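Local coordinates for ATP-citrate lyase beta-subunit (Chlorobium limicola, PDB 6HXJ), which probably takes part in the ATP-driven cleavage of citrate with coenzyme A, yielding acetyl-CoA and oxaloacetate together with ADP and phosphate, at residues 251-256 with 285-290; 262-267 with 302-307. All blocks are in the same frame, centred on the assembly; numbering follows the deposited sequence.

Contact 1: 251-256 with 285-290; sequences VKFVEV and IANYAE
Two pairs of backbone hydrogen bonds tie 251-256 to 285-290. Lys252 and Glu290 exchange one pair, with Lys252 N to Glu290 O at 2.8 Å; Val254 and Tyr288 exchange the other, and its straighter bond runs from Tyr288 N to Val254 O with an N-H...O angle of 172°. This is the antiparallel edge of the mixed sheet in the citrate-binding region: strand 250-255 is outermost within the chain, and the short strand axes run 4.7 Å apart. Beyond the regular pairing, Val256 N still reaches Ala286 O at 3.2 Å, though from above the carbonyl plane.

On the face with Lys252, Val254, Tyr288 and Glu290, Lys252 and Glu290 lie side by side. The aliphatic part of the lysine does the touching, CD to Glu290 OE2 at 3.4 Å, while Lys252 NZ stays 4.8 Å from Glu290 OE2, so the opposite charges are near without direct contact. Glu290 OE1 is gripped by the hydroxyls of Ser250 and Ser292, and this side chain lies about 6 Å from a bound citrate anion.

On the opposite face, helices 235-246 and 297-309 pack against Phe253, and Ala289 meets the latter. Phe253 CE1 lies 3.7 Å from Asn287 CB, ring and amide planes 32° apart; Asn287 ND2 hydrogen-bonds Leu263 O. At the loop end Val256 CG2 meets Ile285 CD1 at 3.7 Å.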
loop_
_atom_site.group_PDB
_atom_site.type_symbol
_atom_site.label_atom_id
_atom_site.label_comp_id
_atom_site.label_asym_id
_atom_site.label_seq_id
_atom_site.Cartn_x
_atom_site.Cartn_y
_atom_site.Cartn_z
ATOM N N VAL A 251 -11.099 31.534 39.189
ATOM C CA VAL A 251 -10.321 31.677 40.428
ATOM C C VAL A 251 -10.243 33.165 40.803
ATOM O O VAL A 251 -9.829 33.995 39.996
ATOM C CB VAL A 251 -8.951 30.960 40.493
ATOM C CG1 VAL A 251 -9.103 29.450 40.624
ATOM C CG2 VAL A 251 -8.044 31.344 39.331
ATOM N N LYS A 252 -10.732 33.506 42.008
ATOM C CA LYS A 252 -10.793 34.879 42.503
ATOM C C LYS A 252 -10.133 34.948 43.877
ATOM O O LYS A 252 -10.327 34.063 44.714
ATOM C CB LYS A 252 -12.264 35.369 42.569
ATOM C CG LYS A 252 -13.039 35.247 41.254
ATOM C CD LYS A 252 -14.124 36.293 41.141
ATOM C CE LYS A 252 -14.595 36.463 39.717
ATOM N NZ LYS A 252 -15.315 37.754 39.525
ATOM N N PHE A 253 -9.319 35.970 44.100
ATOM C CA PHE A 253 -8.681 36.145 45.401
ATOM C C PHE A 253 -8.637 37.622 45.770
ATOM O O PHE A 253 -8.232 38.452 44.953
ATOM C CB PHE A 253 -7.279 35.496 45.462
ATOM C CG PHE A 253 -6.502 35.776 46.728
ATOM C CD1 PHE A 253 -6.726 35.029 47.885
ATOM C CD2 PHE A 253 -5.539 36.778 46.764
ATOM C CE1 PHE A 253 -6.003 35.288 49.055
ATOM C CE2 PHE A 253 -4.826 37.041 47.933
ATOM C CZ PHE A 253 -5.060 36.292 49.070
ATOM N N VAL A 254 -9.095 37.940 46.989
ATOM C CA VAL A 254 -9.093 39.290 47.552
ATOM C C VAL A 254 -8.501 39.210 48.964
ATOM O O VAL A 254 -8.956 38.408 49.782
ATOM C CB VAL A 254 -10.486 39.977 47.551
ATOM C CG1 VAL A 254 -10.368 41.430 47.999
ATOM C CG2 VAL A 254 -11.162 39.900 46.186
ATOM N N GLU A 255 -7.504 40.041 49.243
ATOM C CA GLU A 255 -6.864 40.067 50.551
ATOM C C GLU A 255 -7.563 41.061 51.473
ATOM O O GLU A 255 -7.768 42.223 51.102
ATOM C CB GLU A 255 -5.364 40.392 50.414
ATOM C CG GLU A 255 -4.508 39.876 51.568
ATOM C CD GLU A 255 -2.998 40.009 51.433
ATOM O OE1 GLU A 255 -2.474 39.847 50.304
ATOM O OE2 GLU A 255 -2.332 40.223 52.472
ATOM N N VAL A 256 -7.976 40.580 52.647
ATOM C CA VAL A 256 -8.616 41.413 53.662
ATOM C C VAL A 256 -7.527 41.753 54.697
ATOM O O VAL A 256 -6.887 40.825 55.206
ATOM C CB VAL A 256 -9.867 40.744 54.288
ATOM C CG1 VAL A 256 -10.500 41.627 55.359
ATOM C CG2 VAL A 256 -10.892 40.425 53.203
ATOM N N ILE A 285 -12.343 37.804 58.656
ATOM C CA ILE A 285 -11.915 37.078 57.446
ATOM C C ILE A 285 -10.512 37.529 57.028
ATOM O O ILE A 285 -10.208 38.726 57.020
ATOM C CB ILE A 285 -12.935 37.055 56.257
ATOM C CG1 ILE A 285 -13.261 38.460 55.692
ATOM C CG2 ILE A 285 -14.203 36.304 56.635
ATOM C CD1 ILE A 285 -13.872 38.468 54.296
ATOM N N ALA A 286 -9.643 36.547 56.757
ATOM C CA ALA A 286 -8.271 36.783 56.346
ATOM C C ALA A 286 -8.291 37.143 54.874
ATOM O O ALA A 286 -7.528 38.008 54.443
ATOM C CB ALA A 286 -7.436 35.536 56.580
ATOM N N ASN A 287 -9.206 36.504 54.106
ATOM C CA ASN A 287 -9.346 36.773 52.678
ATOM C C ASN A 287 -10.715 36.409 52.157
ATOM O O ASN A 287 -11.515 35.796 52.869
ATOM C CB ASN A 287 -8.293 35.959 51.889
ATOM C CG ASN A 287 -8.522 34.464 51.949
ATOM O OD1 ASN A 287 -8.185 33.806 52.939
ATOM N ND2 ASN A 287 -9.151 33.902 50.914
ATOM N N TYR A 288 -10.955 36.747 50.878
ATOM C CA TYR A 288 -12.098 36.279 50.099
ATOM C C TYR A 288 -11.498 35.460 48.927
ATOM O O TYR A 288 -10.672 35.985 48.174
ATOM C CB TYR A 288 -13.018 37.400 49.567
ATOM C CG TYR A 288 -14.148 36.823 48.726
ATOM C CD1 TYR A 288 -15.299 36.291 49.328
ATOM C CD2 TYR A 288 -14.039 36.732 47.336
ATOM C CE1 TYR A 288 -16.317 35.706 48.565
ATOM C CE2 TYR A 288 -15.039 36.121 46.570
ATOM C CZ TYR A 288 -16.180 35.620 47.189
ATOM O OH TYR A 288 -17.190 35.064 46.442
ATOM N N ALA A 289 -11.868 34.177 48.816
ATOM C CA ALA A 289 -11.371 33.318 47.753
ATOM C C ALA A 289 -12.500 32.485 47.218
ATOM O O ALA A 289 -13.207 31.809 47.970
ATOM C CB ALA A 289 -10.238 32.424 48.253
ATOM N N GLU A 290 -12.671 32.533 45.909
ATOM C CA GLU A 290 -13.679 31.770 45.196
ATOM C C GLU A 290 -12.976 30.984 44.083
ATOM O O GLU A 290 -12.043 31.483 43.466
ATOM C CB GLU A 290 -14.695 32.761 44.603
ATOM C CG GLU A 290 -15.706 32.182 43.632
ATOM C CD GLU A 290 -16.016 33.075 42.447
ATOM O OE1 GLU A 290 -15.920 32.580 41.301
ATOM O OE2 GLU A 290 -16.343 34.268 42.656
#

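Contact 2: 262-267 with 302-307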
loop_
_atom_site.group_PDB
_atom_site.type_symbol
_atom_site.label_atom_id
_atom_site.label_comp_id
_atom_site.label_asym_id
_atom_site.label_seq_id
_atom_site.Cartn_x
_atom_site.Cartn_y
_atom_site.Cartn_z
ATOM N N ALA A 262 -9.083 32.182 57.231
ATOM C CA ALA A 262 -8.854 32.140 55.785
ATOM C C ALA A 262 -9.825 31.236 55.010
ATOM O O ALA A 262 -9.961 30.051 55.306
ATOM C CB ALA A 262 -7.405 31.760 55.493
ATOM N N LEU A 263 -10.487 31.809 54.023
ATOM C CA LEU A 263 -11.447 31.066 53.218
ATOM C C LEU A 263 -10.833 30.542 51.920
ATOM O O LEU A 263 -10.160 31.294 51.217
ATOM C CB LEU A 263 -12.692 31.936 52.891
ATOM C CG LEU A 263 -13.367 32.715 54.016
ATOM C CD1 LEU A 263 -14.356 33.719 53.449
ATOM C CD2 LEU A 263 -14.011 31.769 55.028
ATOM N N LEU A 264 -11.099 29.264 51.605
ATOM C CA LEU A 264 -10.728 28.564 50.375
ATOM C C LEU A 264 -12.008 27.821 49.949
ATOM O O LEU A 264 -12.116 26.592 49.997
ATOM C CB LEU A 264 -9.521 27.614 50.603
ATOM C CG LEU A 264 -9.048 26.697 49.431
ATOM C CD1 LEU A 264 -8.810 27.460 48.138
ATOM C CD2 LEU A 264 -7.832 25.894 49.820
ATOM N N THR A 265 -13.011 28.601 49.583
ATOM C CA THR A 265 -14.336 28.072 49.297
ATOM C C THR A 265 -14.693 28.019 47.789
ATOM O O THR A 265 -14.245 28.835 46.969
ATOM C CB THR A 265 -15.369 28.844 50.133
ATOM O OG1 THR A 265 -15.201 30.234 49.852
ATOM C CG2 THR A 265 -15.172 28.623 51.651
ATOM N N ALA A 266 -15.517 27.023 47.455
ATOM C CA ALA A 266 -15.980 26.747 46.103
ATOM C C ALA A 266 -17.319 27.435 45.776
ATOM O O ALA A 266 -18.306 27.270 46.511
ATOM C CB ALA A 266 -16.115 25.253 45.924
ATOM N N GLY A 267 -17.327 28.185 44.663
ATOM C CA GLY A 267 -18.485 28.929 44.178
ATOM C C GLY A 267 -18.657 30.278 44.852
ATOM O O GLY A 267 -18.450 30.402 46.064
ATOM N N ALA A 302 -2.525 26.870 42.893
ATOM C CA ALA A 302 -2.005 28.232 42.899
ATOM C C ALA A 302 -2.756 29.055 43.956
ATOM O O ALA A 302 -2.129 29.756 44.766
ATOM C CB ALA A 302 -2.177 28.848 41.517
ATOM N N LEU A 303 -4.116 28.889 43.980
ATOM C CA LEU A 303 -5.014 29.574 44.916
ATOM C C LEU A 303 -4.781 29.133 46.358
ATOM O O LEU A 303 -4.674 29.987 47.239
ATOM C CB LEU A 303 -6.481 29.397 44.508
ATOM C CG LEU A 303 -7.538 30.333 45.182
ATOM C CD1 LEU A 303 -7.084 31.803 45.238
ATOM C CD2 LEU A 303 -8.853 30.267 44.464
ATOM N N THR A 304 -4.665 27.803 46.578
ATOM C CA THR A 304 -4.396 27.182 47.880
ATOM C C THR A 304 -3.102 27.738 48.440
ATOM O O THR A 304 -3.107 28.201 49.573
ATOM C CB THR A 304 -4.346 25.634 47.763
ATOM O OG1 THR A 304 -5.550 25.164 47.169
ATOM C CG2 THR A 304 -4.125 24.936 49.095
ATOM N N GLU A 305 -2.021 27.726 47.633
ATOM C CA GLU A 305 -0.689 28.203 47.990
ATOM C C GLU A 305 -0.708 29.652 48.485
ATOM O O GLU A 305 -0.189 29.921 49.571
ATOM C CB GLU A 305 0.293 27.972 46.840
ATOM C CG GLU A 305 0.762 26.524 46.839
ATOM C CD GLU A 305 1.683 26.087 45.715
ATOM O OE1 GLU A 305 2.508 26.911 45.254
ATOM O OE2 GLU A 305 1.616 24.893 45.337
ATOM N N THR A 306 -1.403 30.542 47.750
ATOM C CA THR A 306 -1.584 31.962 48.073
ATOM C C THR A 306 -2.237 32.145 49.465
ATOM O O THR A 306 -1.772 32.972 50.260
ATOM C CB THR A 306 -2.450 32.626 46.966
ATOM O OG1 THR A 306 -1.935 32.322 45.673
ATOM C CG2 THR A 306 -2.589 34.132 47.123
ATOM N N ILE A 307 -3.304 31.356 49.743
ATOM C CA ILE A 307 -4.079 31.398 50.992
ATOM C C ILE A 307 -3.217 30.985 52.196
ATOM O O ILE A 307 -3.306 31.595 53.262
ATOM C CB ILE A 307 -5.398 30.598 50.839
ATOM C CG1 ILE A 307 -6.329 31.378 49.893
ATOM C CG2 ILE A 307 -6.124 30.374 52.192
ATOM C CD1 ILE A 307 -7.251 30.567 49.145
#
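Van der Waals packing, mostly between apolar side chains, makes this buried contact; no hydrogen bond spans it. Ile307 lays its two branches along the strand, on the side facing the helix. Its CG2, anti to the backbone N (chi1 of -70° puts CG1 anti to the carbonyl carbon), rests on Ala262 CB at 3.8 Å. The longer arm runs over the backbone, where Ile307 CD1 lies 3.6 Å from the carbonyl oxygen of Leu263, and ends tip to tip with Leu264, CD1 to CD1 at 3.6 Å. Leu264 is the other main partner. With CG anti to the backbone N (chi1 175°), it reaches out to the helix and splits: CD1 goes to Ile307 and, more loosely, to Leu303 CG, while CD2 settles against Thr304, 3.9 Å from its CG2.

Helix 297-309 belongs to a beta-alpha-beta crossover of this flavodoxin-like sheet. It links strand 287-292 to the parallel strand 315-318, and so passes over 261-266, the strand between them. Ile335 of helix 328-344 also packs on Leu264 and Thr304. An alanine in place of Leu264 would remove both methyl tips, and would probably loosen the seating of Ile307 and Thr304 on the strand.

The hydroxyls of Thr304 and Thr306 both bond back to carbonyls of their own helix. Thr304 OG1, although 3.6 Å from Leu264 CD2, hydrogen-bonds Val300 O. Thr306, on the side facing helix 235-246, donates OG1 to Ala302 O at 2.7 Å, an oxygen that also accepts from Thr306 N.

Overall arrangement
The two contacts have centres about 7 Å apart and share one mixed sheet in the citrate-binding part of the chain. Their segments alternate along the chain: 251-256, 262-267, 285-290, then 302-307. Contact 1 joins the edge strand to 287-292; the next strand inward, 261-266, meets helix 297-309 in contact 2. The join between them runs through strands 287-292 and 261-266, where Thr265 OG1 hydrogen-bonds Ala289 O and Asn287 OD1 packs on Ala262 CB. Helix 297-309 serves both, since Ile307 touches Ala289 as well. Edge strand, inner strands and helix are thus packed together in one domain, with a bound citrate near Glu290.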